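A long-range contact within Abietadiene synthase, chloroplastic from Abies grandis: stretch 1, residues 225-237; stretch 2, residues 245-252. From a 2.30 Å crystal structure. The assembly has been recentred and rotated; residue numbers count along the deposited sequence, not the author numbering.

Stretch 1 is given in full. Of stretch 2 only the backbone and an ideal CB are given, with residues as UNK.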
ATOM      1  N   ASP A 225     -23.482   8.188  17.732  1.00 23.74           N
ATOM      2  CA  ASP A 225     -23.109   7.759  19.081  1.00 22.09           C
ATOM      3  C   ASP A 225     -23.113   8.929  20.069  1.00 21.09           C
ATOM      4  O   ASP A 225     -22.611   8.823  21.189  1.00 23.53           O
ATOM      5  CB  ASP A 225     -21.732   7.074  19.083  1.00 21.23           C
ATOM      6  CG  ASP A 225     -20.600   8.009  18.689  1.00 28.82           C
ATOM      7  OD1 ASP A 225     -20.784   9.242  18.754  1.00 30.02           O
ATOM      8  OD2 ASP A 225     -19.515   7.506  18.329  1.00 28.55           O
ATOM      9  N   GLY A 226     -23.669  10.057  19.642  1.00 20.48           N
ATOM     10  CA  GLY A 226     -23.751  11.208  20.524  1.00 17.48           C
ATOM     11  C   GLY A 226     -22.545  12.123  20.582  1.00 18.44           C
ATOM     12  O   GLY A 226     -22.592  13.164  21.237  1.00 16.12           O
ATOM     13  N   SER A 227     -21.465  11.762  19.898  1.00 17.32           N
ATOM     14  CA  SER A 227     -20.274  12.600  19.932  1.00 14.28           C
ATOM     15  C   SER A 227     -20.357  13.688  18.891  1.00 16.71           C
ATOM     16  O   SER A 227     -21.237  13.685  18.028  1.00 18.94           O
ATOM     17  CB  SER A 227     -19.020  11.781  19.641  1.00 16.41           C
ATOM     18  OG  SER A 227     -18.767  11.747  18.242  1.00 15.16           O
ATOM     19  N   PHE A 228     -19.426  14.626  18.981  1.00 17.13           N
ATOM     20  CA  PHE A 228     -19.322  15.688  18.004  1.00 17.70           C
ATOM     21  C   PHE A 228     -17.967  15.429  17.350  1.00 18.84           C
ATOM     22  O   PHE A 228     -16.909  15.678  17.933  1.00 20.78           O
ATOM     23  CB  PHE A 228     -19.432  17.043  18.698  1.00 20.28           C
ATOM     24  CG  PHE A 228     -20.861  17.454  18.952  1.00 22.96           C
ATOM     25  CD1 PHE A 228     -21.584  18.139  17.978  1.00 12.74           C
ATOM     26  CD2 PHE A 228     -21.517  17.053  20.117  1.00 17.91           C
ATOM     27  CE1 PHE A 228     -22.938  18.415  18.148  1.00 23.90           C
ATOM     28  CE2 PHE A 228     -22.876  17.322  20.300  1.00 28.69           C
ATOM     29  CZ  PHE A 228     -23.591  18.003  19.312  1.00 24.27           C
ATOM     30  N   LEU A 229     -18.035  14.862  16.149  1.00 18.12           N
ATOM     31  CA  LEU A 229     -16.874  14.473  15.355  1.00 17.99           C
ATOM     32  C   LEU A 229     -15.857  13.647  16.133  1.00 17.05           C
ATOM     33  O   LEU A 229     -14.647  13.809  15.970  1.00 16.61           O
ATOM     34  CB  LEU A 229     -16.192  15.689  14.728  1.00 21.20           C
ATOM     35  CG  LEU A 229     -16.132  15.427  13.220  1.00 23.70           C
ATOM     36  CD1 LEU A 229     -17.073  16.372  12.522  1.00 21.41           C
ATOM     37  CD2 LEU A 229     -14.724  15.572  12.701  1.00 20.31           C
ATOM     38  N   SER A 230     -16.380  12.770  16.984  1.00 16.23           N
ATOM     39  CA  SER A 230     -15.609  11.846  17.811  1.00 16.27           C
ATOM     40  C   SER A 230     -14.702  12.448  18.871  1.00 18.80           C
ATOM     41  O   SER A 230     -13.953  11.717  19.524  1.00 19.93           O
ATOM     42  CB  SER A 230     -14.788  10.907  16.925  1.00 17.62           C
ATOM     43  OG  SER A 230     -13.611  11.528  16.455  1.00 23.80           O
ATOM     44  N   SER A 231     -14.777  13.762  19.062  1.00 17.25           N
ATOM     45  CA  SER A 231     -13.936  14.440  20.049  1.00 13.93           C
ATOM     46  C   SER A 231     -14.551  14.521  21.451  1.00 16.02           C
ATOM     47  O   SER A 231     -15.607  15.121  21.642  1.00 16.91           O
ATOM     48  CB  SER A 231     -13.614  15.852  19.553  1.00 15.49           C
ATOM     49  OG  SER A 231     -12.995  16.622  20.566  1.00 19.68           O
ATOM     50  N   PRO A 232     -13.895  13.918  22.457  1.00 19.38           N
ATOM     51  CA  PRO A 232     -14.403  13.942  23.835  1.00 14.55           C
ATOM     52  C   PRO A 232     -14.487  15.349  24.437  1.00 15.53           C
ATOM     53  O   PRO A 232     -15.467  15.689  25.098  1.00 17.19           O
ATOM     54  CB  PRO A 232     -13.402  13.066  24.577  1.00 16.66           C
ATOM     55  CG  PRO A 232     -12.994  12.089  23.531  1.00 20.15           C
ATOM     56  CD  PRO A 232     -12.762  12.986  22.350  1.00 17.69           C
ATOM     57  N   ALA A 233     -13.452  16.159  24.230  1.00 17.54           N
ATOM     58  CA  ALA A 233     -13.451  17.515  24.768  1.00 21.52           C
ATOM     59  C   ALA A 233     -14.562  18.327  24.103  1.00 20.95           C
ATOM     60  O   ALA A 233     -15.259  19.106  24.752  1.00 20.46           O
ATOM     61  CB  ALA A 233     -12.096  18.182  24.532  1.00 20.98           C
ATOM     62  N   SER A 234     -14.730  18.130  22.804  1.00 19.74           N
ATOM     63  CA  SER A 234     -15.751  18.848  22.058  1.00 23.08           C
ATOM     64  C   SER A 234     -17.135  18.452  22.561  1.00 20.45           C
ATOM     65  O   SER A 234     -18.016  19.290  22.732  1.00 18.19           O
ATOM     66  CB  SER A 234     -15.618  18.532  20.566  1.00 21.90           C
ATOM     67  OG  SER A 234     -16.254  19.521  19.777  1.00 24.46           O
ATOM     68  N   THR A 235     -17.318  17.161  22.801  1.00 21.69           N
ATOM     69  CA  THR A 235     -18.587  16.645  23.289  1.00 17.70           C
ATOM     70  C   THR A 235     -18.851  17.106  24.717  1.00 21.15           C
ATOM     71  O   THR A 235     -19.991  17.391  25.082  1.00 17.94           O
ATOM     72  CB  THR A 235     -18.593  15.118  23.259  1.00 18.07           C
ATOM     73  OG1 THR A 235     -18.380  14.675  21.915  1.00 12.88           O
ATOM     74  CG2 THR A 235     -19.929  14.578  23.770  1.00 13.51           C
ATOM     75  N   ALA A 236     -17.791  17.174  25.520  1.00 21.16           N
ATOM     76  CA  ALA A 236     -17.904  17.612  26.909  1.00 20.04           C
ATOM     77  C   ALA A 236     -18.371  19.062  26.950  1.00 20.12           C
ATOM     78  O   ALA A 236     -19.251  19.424  27.731  1.00 22.95           O
ATOM     79  CB  ALA A 236     -16.556  17.470  27.616  1.00 11.90           C
ATOM     80  N   ALA A 237     -17.776  19.892  26.102  1.00 21.94           N
ATOM     81  CA  ALA A 237     -18.141  21.298  26.030  1.00 20.64           C
ATOM     82  C   ALA A 237     -19.603  21.426  25.622  1.00 19.90           C
ATOM     83  O   ALA A 237     -20.357  22.166  26.246  1.00 20.46           O
ATOM     84  CB  ALA A 237     -17.260  22.014  25.025  1.00 20.86           C
ATOM     85  N   UNK A 245     -28.197  14.795  26.663  1.00 27.66           N
ATOM     86  CA  UNK A 245     -27.871  13.477  27.200  1.00 31.25           C
ATOM     87  C   UNK A 245     -27.068  12.520  26.320  1.00 31.96           C
ATOM     88  O   UNK A 245     -26.258  11.750  26.839  1.00 35.71           O
ATOM     89  CB  UNK A 245     -29.182  12.781  27.570  1.00 31.25           C
ATOM     90  N   UNK A 246     -27.272  12.541  25.007  1.00 28.89           N
ATOM     91  CA  UNK A 246     -26.493  11.650  24.157  1.00 29.42           C
ATOM     92  C   UNK A 246     -25.003  11.974  24.297  1.00 27.75           C
ATOM     93  O   UNK A 246     -24.161  11.079  24.216  1.00 28.19           O
ATOM     94  CB  UNK A 246     -26.938  11.769  22.698  1.00 29.42           C
ATOM     95  N   UNK A 247     -24.677  13.243  24.525  1.00 22.04           N
ATOM     96  CA  UNK A 247     -23.284  13.630  24.722  1.00 24.44           C
ATOM     97  C   UNK A 247     -22.743  12.807  25.894  1.00 25.66           C
ATOM     98  O   UNK A 247     -21.643  12.247  25.833  1.00 26.86           O
ATOM     99  CB  UNK A 247     -23.149  15.132  24.981  1.00 24.44           C
ATOM    100  N   UNK A 248     -23.533  12.732  26.961  1.00 23.05           N
ATOM    101  CA  UNK A 248     -23.135  11.988  28.145  1.00 27.31           C
ATOM    102  C   UNK A 248     -22.982  10.498  27.835  1.00 25.74           C
ATOM    103  O   UNK A 248     -22.062   9.850  28.336  1.00 21.65           O
ATOM    104  CB  UNK A 248     -24.156  12.194  29.266  1.00 27.31           C
ATOM    105  N   UNK A 249     -23.872   9.957  27.006  1.00 23.99           N
ATOM    106  CA  UNK A 249     -23.786   8.549  26.639  1.00 27.03           C
ATOM    107  C   UNK A 249     -22.460   8.265  25.929  1.00 26.72           C
ATOM    108  O   UNK A 249     -21.854   7.210  26.140  1.00 23.05           O
ATOM    109  CB  UNK A 249     -24.966   8.154  25.748  1.00 27.03           C
ATOM    110  N   UNK A 250     -22.009   9.205  25.095  1.00 25.54           N
ATOM    111  CA  UNK A 250     -20.743   9.029  24.380  1.00 22.83           C
ATOM    112  C   UNK A 250     -19.558   9.059  25.334  1.00 19.43           C
ATOM    113  O   UNK A 250     -18.607   8.297  25.174  1.00 18.36           O
ATOM    114  CB  UNK A 250     -20.579  10.112  23.312  1.00 22.83           C
ATOM    115  N   UNK A 251     -19.611   9.941  26.326  1.00 18.32           N
ATOM    116  CA  UNK A 251     -18.521  10.017  27.289  1.00 22.75           C
ATOM    117  C   UNK A 251     -18.499   8.754  28.147  1.00 20.71           C
ATOM    118  O   UNK A 251     -17.434   8.201  28.408  1.00 20.93           O
ATOM    119  CB  UNK A 251     -18.659  11.263  28.166  1.00 22.75           C
ATOM    120  N   UNK A 252     -19.669   8.292  28.580  1.00 22.54           N
ATOM    121  CA  UNK A 252     -19.739   7.064  29.371  1.00 26.94           C
ATOM    122  C   UNK A 252     -19.151   5.916  28.546  1.00 30.09           C
ATOM    123  O   UNK A 252     -18.409   5.077  29.063  1.00 28.37           O
ATOM    124  CB  UNK A 252     -21.179   6.758  29.788  1.00 26.94           C
TER

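The backbone angles of stretch 2 are helical throughout and exclude hardly any residue; proline would lose the N-H that bonds within the helix, and glycine would add flexibility, so the choice at each position rests on what stretch 1 places in front of the CB. The axis of this helix runs at 147° to that of helix 232-237, with a closest approach of 9.3 Å, and no hydrogen bond joins the two stretches; packing has to do the work.

At position 245 the ideal CB finds nothing of stretch 1 within 5.5 Å. Any helix-compatible residue would serve; the deposited one is Lys245, which is out of reach of stretch 1.

Position 246 lies where the two backbones come closest, CA to CA. The CB points sideways, 3.9 Å from Gly226 CA, with room beyond it, so a long flexible chain, polar or charged, would fit. It is Lys246, whose CB packs beside Gly226 CA while the chain runs on, with chi1 at -71° (m), to an NZ hydrogen-bonded to a residue just outside the stretches. The tight fit here belongs to the backbone: Lys246 O is 3.7 Å from Gly226 CA, and a CB on Gly226 would lie 2.3 Å from Lys246 O, a clash.

Position 247 is more confined. Its ideal CB is 3.5 Å from Thr235 CG2 and 5.2 Å from Phe228 CE2, while its CA makes a CA-H...O contact with Gly226 O at 3.6 Å. A small or medium apolar side chain is favoured: alanine, cysteine, perhaps valine. Cys247 is found, and its chi1 of -72° (m) brings SG to 3.6 Å from Phe228 CE2, at the edge of the ring, a sulfur-aromatic contact.

Position 248 points away from stretch 1, which therefore sets no demand; it is Leu248.

At 249 the CB points sideways, 5.2 Å from Asp225 O, too far for close packing, and a polar residue is as reasonable as any. Asp249 is found and makes no contact with stretch 1.

Position 250 is the centre of the contact. Its CB points toward stretch 1, 3.2 Å from Asp225 O and 3.9 Å from Ser227 N, and beyond it Ser227, Ser230, Pro232 and Thr235 border a space that a large side chain could enter. Leucine or methionine might occupy part of it; a flat aromatic ring exploits the CB methylene of Ser227. Phe250, with chi1 at 174° (t), has the largest area covered by the other stretch. Ser227 CB sits 3.2 Å from the centroid of its ring, 3° off the normal, a CH-pi contact over one face. Pro232 CA meets the edge, 4.2 Å from Phe250 CE1, and Ser230 O lies 3.8 Å from Phe250 CZ.

At 251 the ideal CB touches nothing, pointing sideways, but Pro232 and Ala236 offer apolar surface to a longer side chain; leucine, isoleucine or methionine would suit. Leu251 reaches it: CD2 is 4.3 Å from Pro232 CB, and CD1 is 4.3 Å from Ala236 CB.

Position 252 is out of reach of stretch 1, leaving the choice open. It is Asn252.

Stretch 2 (245-252) KKCLDFLN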
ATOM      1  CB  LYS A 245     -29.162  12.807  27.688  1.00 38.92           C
ATOM      2  CG  LYS A 245     -29.835  13.608  28.813  1.00 51.89           C
ATOM      3  CD  LYS A 245     -31.309  13.268  28.989  1.00 62.39           C
ATOM      4  CE  LYS A 245     -31.949  14.161  30.050  1.00 66.82           C
ATOM      5  NZ  LYS A 245     -33.423  13.959  30.154  1.00 68.75           N
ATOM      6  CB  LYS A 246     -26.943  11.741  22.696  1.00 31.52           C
ATOM      7  CG  LYS A 246     -28.311  11.115  22.463  1.00 41.78           C
ATOM      8  CD  LYS A 246     -28.487  10.648  21.028  1.00 45.64           C
ATOM      9  CE  LYS A 246     -27.514   9.525  20.698  1.00 48.53           C
ATOM     10  NZ  LYS A 246     -27.697   9.015  19.312  1.00 53.87           N
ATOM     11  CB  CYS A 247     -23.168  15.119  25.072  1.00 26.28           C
ATOM     12  SG  CYS A 247     -23.485  16.282  23.727  1.00 33.13           S
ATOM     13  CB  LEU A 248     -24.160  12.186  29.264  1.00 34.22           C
ATOM     14  CG  LEU A 248     -23.594  12.077  30.682  1.00 36.45           C
ATOM     15  CD1 LEU A 248     -22.580  13.196  30.908  1.00 31.62           C
ATOM     16  CD2 LEU A 248     -24.726  12.169  31.700  1.00 36.03           C
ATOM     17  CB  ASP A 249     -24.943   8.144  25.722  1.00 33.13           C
ATOM     18  CG  ASP A 249     -26.299   8.316  26.379  1.00 41.90           C
ATOM     19  OD1 ASP A 249     -26.388   8.160  27.615  1.00 47.63           O
ATOM     20  OD2 ASP A 249     -27.279   8.592  25.657  1.00 46.73           O
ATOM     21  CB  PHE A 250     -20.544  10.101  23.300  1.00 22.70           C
ATOM     22  CG  PHE A 250     -19.192  10.035  22.637  1.00 19.07           C
ATOM     23  CD1 PHE A 250     -18.195  10.955  22.952  1.00 18.87           C
ATOM     24  CD2 PHE A 250     -18.898   9.017  21.729  1.00 19.35           C
ATOM     25  CE1 PHE A 250     -16.921  10.863  22.378  1.00 18.07           C
ATOM     26  CE2 PHE A 250     -17.632   8.914  21.150  1.00 18.92           C
ATOM     27  CZ  PHE A 250     -16.641   9.841  21.476  1.00 21.25           C
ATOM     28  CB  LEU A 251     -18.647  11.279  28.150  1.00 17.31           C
ATOM     29  CG  LEU A 251     -18.554  12.583  27.342  1.00 24.50           C
ATOM     30  CD1 LEU A 251     -18.706  13.778  28.261  1.00 17.37           C
ATOM     31  CD2 LEU A 251     -17.219  12.652  26.609  1.00 18.82           C
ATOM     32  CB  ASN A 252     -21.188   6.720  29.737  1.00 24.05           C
ATOM     33  CG  ASN A 252     -21.760   7.641  30.796  1.00 31.26           C
ATOM     34  OD1 ASN A 252     -21.063   8.030  31.739  1.00 27.56           O
ATOM     35  ND2 ASN A 252     -23.043   7.983  30.659  1.00 22.97           N
TER
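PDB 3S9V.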